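Local coordinates for GDP-L-fucose synthase (Campylobacter jejuni subsp. jejuni serotype O:2, PDB 7M13), which binds NADP(H) and acts as a GDP-D-glycero-L-gluco-heptose synthase in making the capsular polysaccharide of this bacterium, at residues Lys105-Gly110 with Ile255-Asn260; Thr7-Tyr12 with Pro61-Leu66; Val25-Lys30 with Leu250-Ile255. One frame throughout, in Å; residues are numbered along the deposited sequence.

Contact 1: residues Lys105-Gly110 with Ile255-Asn260; sequences KLVFFG and IYTMQN. With NAP (NADP nicotinamide-adenine-dinucleotide phosphate), chain E.
Strand 105-110 runs along the segment 255-260 of helix 247-260 in a nearly antiparallel sense, the short axes 149° apart and 8.9 Å from each other at closest approach. Lys-105 reaches out from the start of the strand with its chain extended beyond CG, sliding past Met-258 in the opposite direction. Lys-105 CB lies 3.7 Å from Met-258 SD, and the tip of the lysine reaches the carbonyls of Thr-257 and Met-258. There Lys-105 NZ donates to both: to Met-258 O at 2.8 Å, coming in from above the carbonyl plane, and to Thr-257 O at 3.0 Å, in plane and on a lone pair. Asp-262 adds a salt bridge and Ile-261 O a further hydrogen bond, so the buried ammonium is gripped from several sides. Met-258, bent at chi2 (-60°), turns its methyl toward the strand, where CE meets Val-107 CG2 at 3.8 Å. Thr-257 CG2 touches the same Val-107 methyl more loosely, while its OG1 bonds back to Val-253 O within the helix. At the far end of the strand the cofactor takes over: NAP O3D makes a weak 3.3 Å hydrogen bond to Phe-109 O, which also accepts from Lys-144. The lysine charge, set among backbone carbonyls and beside the carboxylate of Asp-262, is probably kept protonated despite burial.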
loop_
_atom_site.group_PDB
_atom_site.type_symbol
_atom_site.label_atom_id
_atom_site.label_comp_id
_atom_site.label_asym_id
_atom_site.label_seq_id
_atom_site.Cartn_x
_atom_site.Cartn_y
_atom_site.Cartn_z
ATOM N N LYS B 105 0.447 6.197 22.181
ATOM C CA LYS B 105 1.483 6.314 21.155
ATOM C C LYS B 105 1.891 4.932 20.665
ATOM O O LYS B 105 1.812 3.960 21.435
ATOM C CB LYS B 105 2.679 6.999 21.777
ATOM C CG LYS B 105 3.501 7.846 20.871
ATOM C CD LYS B 105 4.236 8.881 21.716
ATOM C CE LYS B 105 5.346 9.398 20.876
ATOM N NZ LYS B 105 6.035 10.475 21.587
ATOM N N LEU B 106 2.275 4.855 19.397
ATOM C CA LEU B 106 2.701 3.612 18.744
ATOM C C LEU B 106 3.963 3.899 17.955
ATOM O O LEU B 106 4.046 4.975 17.356
ATOM C CB LEU B 106 1.564 3.144 17.821
ATOM C CG LEU B 106 1.802 1.869 16.997
ATOM C CD1 LEU B 106 0.481 1.123 16.797
ATOM C CD2 LEU B 106 2.430 2.190 15.655
ATOM N N VAL B 107 4.888 2.952 17.983
ATOM C CA VAL B 107 6.087 2.980 17.112
ATOM C C VAL B 107 6.052 1.762 16.214
ATOM O O VAL B 107 5.841 0.647 16.690
ATOM C CB VAL B 107 7.377 3.026 17.928
ATOM C CG1 VAL B 107 8.592 2.769 17.036
ATOM C CG2 VAL B 107 7.493 4.342 18.659
ATOM N N PHE B 108 6.152 1.985 14.915
ATOM C CA PHE B 108 6.191 0.955 13.872
ATOM C C PHE B 108 7.584 0.978 13.256
ATOM O O PHE B 108 8.176 2.051 13.111
ATOM C CB PHE B 108 5.130 1.244 12.805
ATOM C CG PHE B 108 5.210 0.402 11.560
ATOM C CD1 PHE B 108 5.096 -0.976 11.641
ATOM C CD2 PHE B 108 5.292 0.992 10.314
ATOM C CE1 PHE B 108 5.154 -1.761 10.506
ATOM C CE2 PHE B 108 5.364 0.205 9.182
ATOM C CZ PHE B 108 5.310 -1.164 9.291
ATOM N N PHE B 109 8.072 -0.141 12.772
ATOM C CA PHE B 109 9.409 -0.226 12.133
ATOM C C PHE B 109 9.248 -0.485 10.644
ATOM O O PHE B 109 8.577 -1.471 10.217
ATOM C CB PHE B 109 10.259 -1.288 12.796
ATOM C CG PHE B 109 10.521 -0.975 14.241
ATOM C CD1 PHE B 109 11.543 -0.105 14.597
ATOM C CD2 PHE B 109 9.649 -1.415 15.220
ATOM C CE1 PHE B 109 11.751 0.212 15.929
ATOM C CE2 PHE B 109 9.865 -1.085 16.549
ATOM C CZ PHE B 109 10.902 -0.251 16.894
ATOM N N GLY B 110 9.845 0.383 9.826
ATOM C CA GLY B 110 9.954 0.183 8.389
ATOM C C GLY B 110 11.304 -0.387 8.000
ATOM O O GLY B 110 12.199 -0.498 8.861
ATOM N N ILE B 255 12.515 3.906 22.359
ATOM C CA ILE B 255 12.055 4.466 23.653
ATOM C C ILE B 255 12.215 5.989 23.633
ATOM O O ILE B 255 11.344 6.747 24.101
ATOM C CB ILE B 255 12.791 3.809 24.827
ATOM C CG1 ILE B 255 12.442 2.323 24.909
ATOM C CG2 ILE B 255 12.435 4.574 26.089
ATOM C CD1 ILE B 255 13.381 1.514 25.765
ATOM N N TYR B 256 13.299 6.501 23.057
ATOM C CA TYR B 256 13.469 7.960 22.933
ATOM C C TYR B 256 12.309 8.585 22.147
ATOM O O TYR B 256 11.805 9.663 22.484
ATOM C CB TYR B 256 14.798 8.282 22.251
ATOM C CG TYR B 256 15.031 9.749 22.091
ATOM C CD1 TYR B 256 15.644 10.461 23.103
ATOM C CD2 TYR B 256 14.643 10.430 20.945
ATOM C CE1 TYR B 256 15.835 11.827 22.981
ATOM C CE2 TYR B 256 14.814 11.793 20.822
ATOM C CZ TYR B 256 15.418 12.488 21.851
ATOM O OH TYR B 256 15.622 13.845 21.750
ATOM N N THR B 257 11.915 7.922 21.065
ATOM C CA THR B 257 10.774 8.371 20.240
ATOM C C THR B 257 9.539 8.435 21.117
ATOM O O THR B 257 8.862 9.443 21.102
ATOM C CB THR B 257 10.547 7.430 19.043
ATOM O OG1 THR B 257 11.711 7.423 18.210
ATOM C CG2 THR B 257 9.464 7.981 18.128
ATOM N N MET B 258 9.212 7.359 21.832
ATOM C CA MET B 258 8.017 7.387 22.700
ATOM C C MET B 258 8.095 8.587 23.643
ATOM O O MET B 258 7.081 9.260 23.857
ATOM C CB MET B 258 7.930 6.124 23.565
ATOM C CG MET B 258 7.505 4.932 22.834
ATOM S SD MET B 258 5.837 5.146 22.086
ATOM C CE MET B 258 5.461 3.424 21.786
ATOM N N GLN B 259 9.271 8.842 24.215
ATOM C CA GLN B 259 9.353 9.820 25.308
ATOM C C GLN B 259 9.475 11.239 24.779
ATOM O O GLN B 259 9.277 12.170 25.586
ATOM C CB GLN B 259 10.530 9.511 26.236
ATOM C CG GLN B 259 10.439 8.186 26.933
ATOM C CD GLN B 259 9.184 8.046 27.752
ATOM O OE1 GLN B 259 8.089 7.941 27.217
ATOM N NE2 GLN B 259 9.340 7.954 29.064
ATOM N N ASN B 260 9.847 11.445 23.509
ATOM C CA ASN B 260 10.310 12.792 23.073
ATOM C C ASN B 260 9.741 13.227 21.719
ATOM O O ASN B 260 9.737 14.447 21.468
ATOM C CB ASN B 260 11.836 12.867 22.979
ATOM C CG ASN B 260 12.468 12.743 24.346
ATOM O OD1 ASN B 260 12.411 13.678 25.143
ATOM N ND2 ASN B 260 12.962 11.562 24.660
HETATM P PA NAP E . 11.913 -10.927 13.702
HETATM O O1A NAP E . 11.797 -11.537 12.337
HETATM O O2A NAP E . 13.138 -11.277 14.512
HETATM O O5B NAP E . 10.680 -11.278 14.609
HETATM C C5B NAP E . 9.348 -11.119 14.123
HETATM C C4B NAP E . 8.435 -11.615 15.200
HETATM O O4B NAP E . 7.080 -11.368 14.755
HETATM C C3B NAP E . 8.541 -13.127 15.489
HETATM O O3B NAP E . 8.762 -13.332 16.879
HETATM C C2B NAP E . 7.216 -13.681 14.979
HETATM O O2B NAP E . 6.696 -14.750 15.771
HETATM C C1B NAP E . 6.292 -12.478 15.129
HETATM N N9A NAP E . 5.147 -12.575 14.249
HETATM C C8A NAP E . 5.135 -12.646 12.890
HETATM N N7A NAP E . 3.946 -12.848 12.377
HETATM C C5A NAP E . 3.117 -12.927 13.476
HETATM C C6A NAP E . 1.734 -13.147 13.595
HETATM N N6A NAP E . 0.919 -13.378 12.560
HETATM N N1A NAP E . 1.228 -13.178 14.848
HETATM C C2A NAP E . 2.049 -12.979 15.889
HETATM N N3A NAP E . 3.367 -12.772 15.891
HETATM C C4A NAP E . 3.842 -12.766 14.640
HETATM O O3 NAP E . 11.823 -9.338 13.556
HETATM P PN NAP E . 12.989 -8.272 13.661
HETATM O O1N NAP E . 14.108 -8.723 12.804
HETATM O O2N NAP E . 13.212 -8.025 15.100
HETATM O O5D NAP E . 12.278 -6.996 12.986
HETATM C C5D NAP E . 11.583 -6.057 13.775
HETATM C C4D NAP E . 11.080 -4.975 12.862
HETATM O O4D NAP E . 12.205 -4.284 12.253
HETATM C C3D NAP E . 10.194 -5.462 11.707
HETATM O O3D NAP E . 9.170 -4.502 11.412
HETATM C C2D NAP E . 11.195 -5.572 10.591
HETATM O O2D NAP E . 10.606 -5.577 9.294
HETATM C C1D NAP E . 12.063 -4.355 10.836
HETATM N N1N NAP E . 13.378 -4.497 10.171
HETATM C C2N NAP E . 14.249 -5.496 10.506
HETATM C C3N NAP E . 15.406 -5.659 9.822
HETATM C C7N NAP E . 16.384 -6.735 10.134
HETATM O O7N NAP E . 17.502 -6.711 9.578
HETATM N N7N NAP E . 16.021 -7.673 11.004
HETATM C C4N NAP E . 15.764 -4.731 8.769
HETATM C C5N NAP E . 14.817 -3.673 8.496
HETATM C C6N NAP E . 13.679 -3.635 9.119
HETATM P P2B NAP E . 7.275 -16.250 15.598
HETATM O O1X NAP E . 8.597 -16.206 16.312
HETATM O O2X NAP E . 7.339 -16.592 14.176
HETATM O O3X NAP E . 6.228 -17.122 16.318
#

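Contact 2: residues Thr7-Tyr12 with Pro61-Leu66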
loop_
_atom_site.group_PDB
_atom_site.type_symbol
_atom_site.label_atom_id
_atom_site.label_comp_id
_atom_site.label_asym_id
_atom_site.label_seq_id
_atom_site.Cartn_x
_atom_site.Cartn_y
_atom_site.Cartn_z
ATOM N N THR B 7 6.662 4.363 34.203
ATOM C CA THR B 7 7.140 2.996 34.433
ATOM C C THR B 7 5.960 2.067 34.705
ATOM O O THR B 7 6.133 0.904 34.461
ATOM C CB THR B 7 8.180 2.966 35.568
ATOM O OG1 THR B 7 7.614 3.730 36.636
ATOM C CG2 THR B 7 9.508 3.537 35.096
ATOM N N ASN B 8 4.811 2.603 35.081
ATOM C CA ASN B 8 3.626 1.731 35.297
ATOM C C ASN B 8 2.671 1.795 34.114
ATOM O O ASN B 8 1.617 1.215 34.212
ATOM C CB ASN B 8 2.888 2.046 36.596
ATOM C CG ASN B 8 2.412 3.477 36.736
ATOM O OD1 ASN B 8 2.726 4.385 35.961
ATOM N ND2 ASN B 8 1.612 3.739 37.765
ATOM N N SER B 9 3.009 2.501 33.053
ATOM C CA SER B 9 2.212 2.452 31.807
ATOM C C SER B 9 2.127 1.049 31.240
ATOM O O SER B 9 3.117 0.298 31.237
ATOM C CB SER B 9 2.793 3.365 30.763
ATOM O OG SER B 9 2.755 4.722 31.150
ATOM N N LYS B 10 0.957 0.684 30.716
ATOM C CA LYS B 10 0.784 -0.640 30.109
ATOM C C LYS B 10 1.326 -0.584 28.687
ATOM O O LYS B 10 0.765 0.153 27.878
ATOM C CB LYS B 10 -0.672 -1.094 30.144
ATOM C CG LYS B 10 -0.818 -2.550 29.745
ATOM C CD LYS B 10 -2.184 -3.106 30.092
ATOM C CE LYS B 10 -2.312 -4.594 29.926
ATOM N NZ LYS B 10 -3.605 -5.033 30.512
ATOM N N ILE B 11 2.340 -1.381 28.399
ATOM C CA ILE B 11 3.099 -1.340 27.126
ATOM C C ILE B 11 2.959 -2.678 26.442
ATOM O O ILE B 11 3.347 -3.689 27.001
ATOM C CB ILE B 11 4.585 -1.023 27.378
ATOM C CG1 ILE B 11 4.703 0.314 28.089
ATOM C CG2 ILE B 11 5.368 -1.083 26.061
ATOM C CD1 ILE B 11 6.103 0.620 28.600
ATOM N N TYR B 12 2.449 -2.689 25.200
ATOM C CA TYR B 12 2.384 -3.892 24.351
ATOM C C TYR B 12 3.555 -3.881 23.377
ATOM O O TYR B 12 3.729 -2.897 22.672
ATOM C CB TYR B 12 1.028 -3.935 23.644
ATOM C CG TYR B 12 0.875 -4.995 22.590
ATOM C CD1 TYR B 12 1.315 -6.297 22.771
ATOM C CD2 TYR B 12 0.320 -4.659 21.357
ATOM C CE1 TYR B 12 1.162 -7.255 21.787
ATOM C CE2 TYR B 12 0.144 -5.618 20.383
ATOM C CZ TYR B 12 0.603 -6.895 20.573
ATOM O OH TYR B 12 0.491 -7.814 19.580
ATOM N N PRO B 61 -3.802 -1.673 26.035
ATOM C CA PRO B 61 -2.456 -1.129 26.172
ATOM C C PRO B 61 -2.429 0.382 25.918
ATOM O O PRO B 61 -3.198 0.927 25.138
ATOM C CB PRO B 61 -1.631 -1.911 25.145
ATOM C CG PRO B 61 -2.633 -2.288 24.085
ATOM C CD PRO B 61 -3.925 -2.527 24.838
ATOM N N GLU B 62 -1.516 1.081 26.593
ATOM C CA GLU B 62 -1.372 2.541 26.480
ATOM C C GLU B 62 -0.328 2.903 25.420
ATOM O O GLU B 62 -0.475 3.926 24.814
ATOM C CB GLU B 62 -0.933 3.099 27.835
ATOM C CG GLU B 62 -2.005 2.965 28.913
ATOM C CD GLU B 62 -1.522 3.522 30.237
ATOM O OE1 GLU B 62 -1.472 4.776 30.371
ATOM O OE2 GLU B 62 -1.160 2.697 31.094
ATOM N N TYR B 63 0.641 2.034 25.197
ATOM C CA TYR B 63 1.785 2.243 24.274
ATOM C C TYR B 63 1.994 0.940 23.536
ATOM O O TYR B 63 1.881 -0.166 24.105
ATOM C CB TYR B 63 3.051 2.660 25.039
ATOM C CG TYR B 63 2.851 3.997 25.674
ATOM C CD1 TYR B 63 3.109 5.165 24.995
ATOM C CD2 TYR B 63 2.404 4.104 26.977
ATOM C CE1 TYR B 63 2.879 6.399 25.560
ATOM C CE2 TYR B 63 2.164 5.332 27.564
ATOM C CZ TYR B 63 2.398 6.489 26.853
ATOM O OH TYR B 63 2.151 7.712 27.417
ATOM N N VAL B 64 2.285 1.029 22.240
ATOM C CA VAL B 64 2.501 -0.141 21.376
ATOM C C VAL B 64 3.828 -0.004 20.630
ATOM O O VAL B 64 4.082 1.057 19.991
ATOM C CB VAL B 64 1.336 -0.278 20.378
ATOM C CG1 VAL B 64 1.600 -1.408 19.403
ATOM C CG2 VAL B 64 -0.007 -0.479 21.097
ATOM N N PHE B 65 4.664 -1.033 20.695
ATOM C CA PHE B 65 5.820 -1.232 19.791
ATOM C C PHE B 65 5.485 -2.342 18.836
ATOM O O PHE B 65 5.305 -3.503 19.277
ATOM C CB PHE B 65 7.096 -1.512 20.571
ATOM C CG PHE B 65 7.546 -0.403 21.481
ATOM C CD1 PHE B 65 8.433 0.559 21.024
ATOM C CD2 PHE B 65 7.206 -0.379 22.825
ATOM C CE1 PHE B 65 8.872 1.586 21.839
ATOM C CE2 PHE B 65 7.662 0.643 23.637
ATOM C CZ PHE B 65 8.529 1.597 23.156
ATOM N N LEU B 66 5.337 -2.008 17.558
ATOM C CA LEU B 66 4.886 -2.990 16.559
ATOM C C LEU B 66 6.115 -3.581 15.885
ATOM O O LEU B 66 6.610 -2.960 14.899
ATOM C CB LEU B 66 3.951 -2.308 15.578
ATOM C CG LEU B 66 3.431 -3.188 14.462
ATOM C CD1 LEU B 66 2.971 -4.543 14.991
ATOM C CD2 LEU B 66 2.357 -2.432 13.704
HETATM O O HOH W 1 0.422 5.936 31.592
#
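Ile-11 CG2 lies in the plane of the Phe-65 ring, at its CD2-CE2 edge, 3.8 Å from CE2, the two side chains side by side and pointing the same way. Tyr-63 has Lys-10 O at its edge, and Ser-9 OG, hydrogen-bonded to Gln-6 N, approaches its CE2 obliquely. Across the sheet, Tyr-12 CD2 meets Val-64 CG1 obliquely at 4.0 Å. The Tyr-12 ring is carried there anti to the backbone N (chi1 172°); its CB packs on Pro-61 CB, and Phe-55 adds a ring contact. The backbones pair in parallel, Ile-11 with Tyr-63 and Tyr-12 with Val-64. Tyr-12 N donates to Tyr-63 O at 2.8 Å and Tyr-12 O accepts from Phe-65 N at 2.9 Å, both nearly along the C=O axis. Lys-10 O accepts from both Glu-62 N and Tyr-63 N. The Glu-62 chain is extended beyond CG, and Lys-10 N meets Glu-62 OE2 from above the carboxylate plane in a straight 2.9 Å bond (169°). Glu-62 OE1 accepts from a water whose O lies 2.5 Å away, also bonded to Ser-9 OG, and forms a salt bridge with Lys-104. Strand 11-14 leads into the predicted glycine-rich NADP-binding loop, and its parallel pairing with strand 63-66 belongs to the sheet core of the Rossmann fold.

Contact 3: residues Val25-Lys30 with Leu250-Ile255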
loop_
_atom_site.group_PDB
_atom_site.type_symbol
_atom_site.label_atom_id
_atom_site.label_comp_id
_atom_site.label_asym_id
_atom_site.label_seq_id
_atom_site.Cartn_x
_atom_site.Cartn_y
_atom_site.Cartn_z
ATOM N N VAL B 25 11.939 -5.542 25.163
ATOM C CA VAL B 25 11.507 -6.104 26.475
ATOM C C VAL B 25 12.649 -5.889 27.468
ATOM O O VAL B 25 12.393 -5.353 28.546
ATOM C CB VAL B 25 11.096 -7.577 26.401
ATOM C CG1 VAL B 25 10.887 -8.127 27.813
ATOM C CG2 VAL B 25 9.849 -7.831 25.576
ATOM N N GLU B 26 13.870 -6.291 27.122
ATOM C CA GLU B 26 15.007 -6.201 28.092
ATOM C C GLU B 26 15.326 -4.749 28.456
ATOM O O GLU B 26 15.600 -4.455 29.637
ATOM C CB GLU B 26 16.235 -6.910 27.530
ATOM C CG GLU B 26 16.064 -8.412 27.497
ATOM C CD GLU B 26 17.217 -9.148 26.835
ATOM O OE1 GLU B 26 18.068 -8.473 26.183
ATOM O OE2 GLU B 26 17.235 -10.396 26.938
ATOM N N ASN B 27 15.386 -3.847 27.489
ATOM C CA ASN B 27 15.739 -2.430 27.706
ATOM C C ASN B 27 14.626 -1.721 28.502
ATOM O O ASN B 27 14.938 -0.926 29.390
ATOM C CB ASN B 27 16.017 -1.734 26.380
ATOM C CG ASN B 27 17.450 -1.952 25.971
ATOM O OD1 ASN B 27 18.318 -1.267 26.506
ATOM N ND2 ASN B 27 17.714 -2.961 25.154
ATOM N N LEU B 28 13.350 -2.014 28.244
ATOM C CA LEU B 28 12.245 -1.432 29.042
ATOM C C LEU B 28 12.357 -1.920 30.503
ATOM O O LEU B 28 12.293 -1.054 31.357
ATOM C CB LEU B 28 10.919 -1.830 28.402
ATOM C CG LEU B 28 10.601 -1.059 27.128
ATOM C CD1 LEU B 28 9.502 -1.761 26.383
ATOM C CD2 LEU B 28 10.218 0.380 27.443
ATOM N N GLN B 29 12.528 -3.222 30.718
ATOM C CA GLN B 29 12.627 -3.779 32.105
ATOM C C GLN B 29 13.800 -3.083 32.807
ATOM O O GLN B 29 13.671 -2.669 33.999
ATOM C CB GLN B 29 12.710 -5.292 32.038
ATOM C CG GLN B 29 11.362 -5.924 31.731
ATOM C CD GLN B 29 11.411 -7.407 31.462
ATOM O OE1 GLN B 29 12.445 -7.966 31.088
ATOM N NE2 GLN B 29 10.264 -8.042 31.578
ATOM N N LYS B 30 14.920 -2.908 32.118
ATOM C CA LYS B 30 16.144 -2.352 32.759
ATOM C C LYS B 30 15.900 -0.908 33.228
ATOM O O LYS B 30 16.622 -0.419 34.136
ATOM C CB LYS B 30 17.346 -2.447 31.817
ATOM C CG LYS B 30 18.638 -1.896 32.412
ATOM C CD LYS B 30 19.759 -1.640 31.418
ATOM C CE LYS B 30 21.089 -1.411 32.108
ATOM N NZ LYS B 30 22.188 -1.993 31.305
ATOM N N LEU B 250 18.447 0.254 18.556
ATOM C CA LEU B 250 17.045 0.280 18.086
ATOM C C LEU B 250 16.116 0.483 19.290
ATOM O O LEU B 250 15.241 1.361 19.260
ATOM C CB LEU B 250 16.705 -1.000 17.324
ATOM C CG LEU B 250 15.270 -1.036 16.828
ATOM C CD1 LEU B 250 15.151 -1.896 15.585
ATOM C CD2 LEU B 250 14.325 -1.518 17.915
ATOM N N ALA B 251 16.325 -0.269 20.376
ATOM C CA ALA B 251 15.460 -0.117 21.561
ATOM C C ALA B 251 15.600 1.302 22.106
ATOM O O ALA B 251 14.600 1.963 22.418
ATOM C CB ALA B 251 15.810 -1.156 22.584
ATOM N N ASP B 252 16.829 1.818 22.192
ATOM C CA ASP B 252 17.067 3.186 22.733
ATOM C C ASP B 252 16.305 4.225 21.907
ATOM O O ASP B 252 15.667 5.100 22.504
ATOM C CB ASP B 252 18.535 3.618 22.726
ATOM C CG ASP B 252 19.361 3.050 23.861
ATOM O OD1 ASP B 252 18.748 2.430 24.758
ATOM O OD2 ASP B 252 20.607 3.249 23.841
ATOM N N VAL B 253 16.405 4.176 20.577
ATOM C CA VAL B 253 15.760 5.233 19.750
ATOM C C VAL B 253 14.240 5.019 19.785
ATOM O O VAL B 253 13.506 5.992 19.768
ATOM C CB VAL B 253 16.307 5.372 18.306
ATOM C CG1 VAL B 253 16.069 4.134 17.459
ATOM C CG2 VAL B 253 15.773 6.626 17.642
ATOM N N ALA B 254 13.779 3.772 19.847
ATOM C CA ALA B 254 12.328 3.513 19.955
ATOM C C ALA B 254 11.782 4.088 21.254
ATOM O O ALA B 254 10.736 4.780 21.248
ATOM C CB ALA B 254 12.063 2.038 19.807
ATOM N N ILE B 255 12.515 3.906 22.359
ATOM C CA ILE B 255 12.055 4.466 23.653
ATOM C C ILE B 255 12.215 5.989 23.633
ATOM O O ILE B 255 11.344 6.747 24.101
ATOM C CB ILE B 255 12.791 3.809 24.827
ATOM C CG1 ILE B 255 12.442 2.323 24.909
ATOM C CG2 ILE B 255 12.435 4.574 26.089
ATOM C CD1 ILE B 255 13.381 1.514 25.765
HETATM O O HOH W 2 20.273 0.486 25.211
#
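Asn-27 leans from helix 19-30 across to helix 247-260, CG anti to its carbonyl carbon (chi1 -85°). Asn-27 CB lies 3.8 Å from Ala-251 CB and, on another side, near the CD1 tip of Ile-255. CG stays over the same alanine methyl, and Asn-27 ND2 passes Ala-251 CB at 3.7 Å on the way to two acceptors outside the pair: Ala-23 O, one turn back in its own helix, and Asp-248 OD1 in the other helix. At the other branch of the amide, Asn-27 OD1 lies 2.9 Å from a water O, which is 2.5 Å from Asp-252 OD1; the water is placed to donate to either, but has more acceptors in reach than protons. The amide and carboxylate planes stand 80° apart. Asp-252 OD1 has a stronger partner in Arg-31, with which it forms a salt bridge. Beside this polar edge the contact is apolar: Leu-28 CD2 meets Ile-255 CD1 at 3.8 Å, the two chains crossing obliquely, and CG1 of the isoleucine completes the touch. The short helix axes cross at -60°, 9.7 Å apart; Asn-27 CA and Ala-251 CA, 6.6 Å apart, are the nearest pair. The chemistry is thus divided: methyl groups fill the buried side, while Asn-27 uses both ends of its amide, and the charge of Asp-252 would probably be partly offset by Arg-31.

In the fold
From the N terminus, contact 2 closes first, bringing the chain back from strand 11-14 through helix 19-30 and helix 49-59 to strand 63-66, next to where it began. Contact 1 opens after that closure, at strand 105-111, the parallel neighbour of strand 63-66, so the two stand in series on one sheet. Contact 3 opens at helix 19-30, inside the loop of contact 2, and closes far later on helix 247-260; it therefore crosses both others. Contacts 1 and 3 share Ile-255 and use successive turns of that helix. Phe-65 packs against Ala-254 and Leu-28, and Phe-109 against Leu-250, joining sheet and helices into one layered core beside NADP.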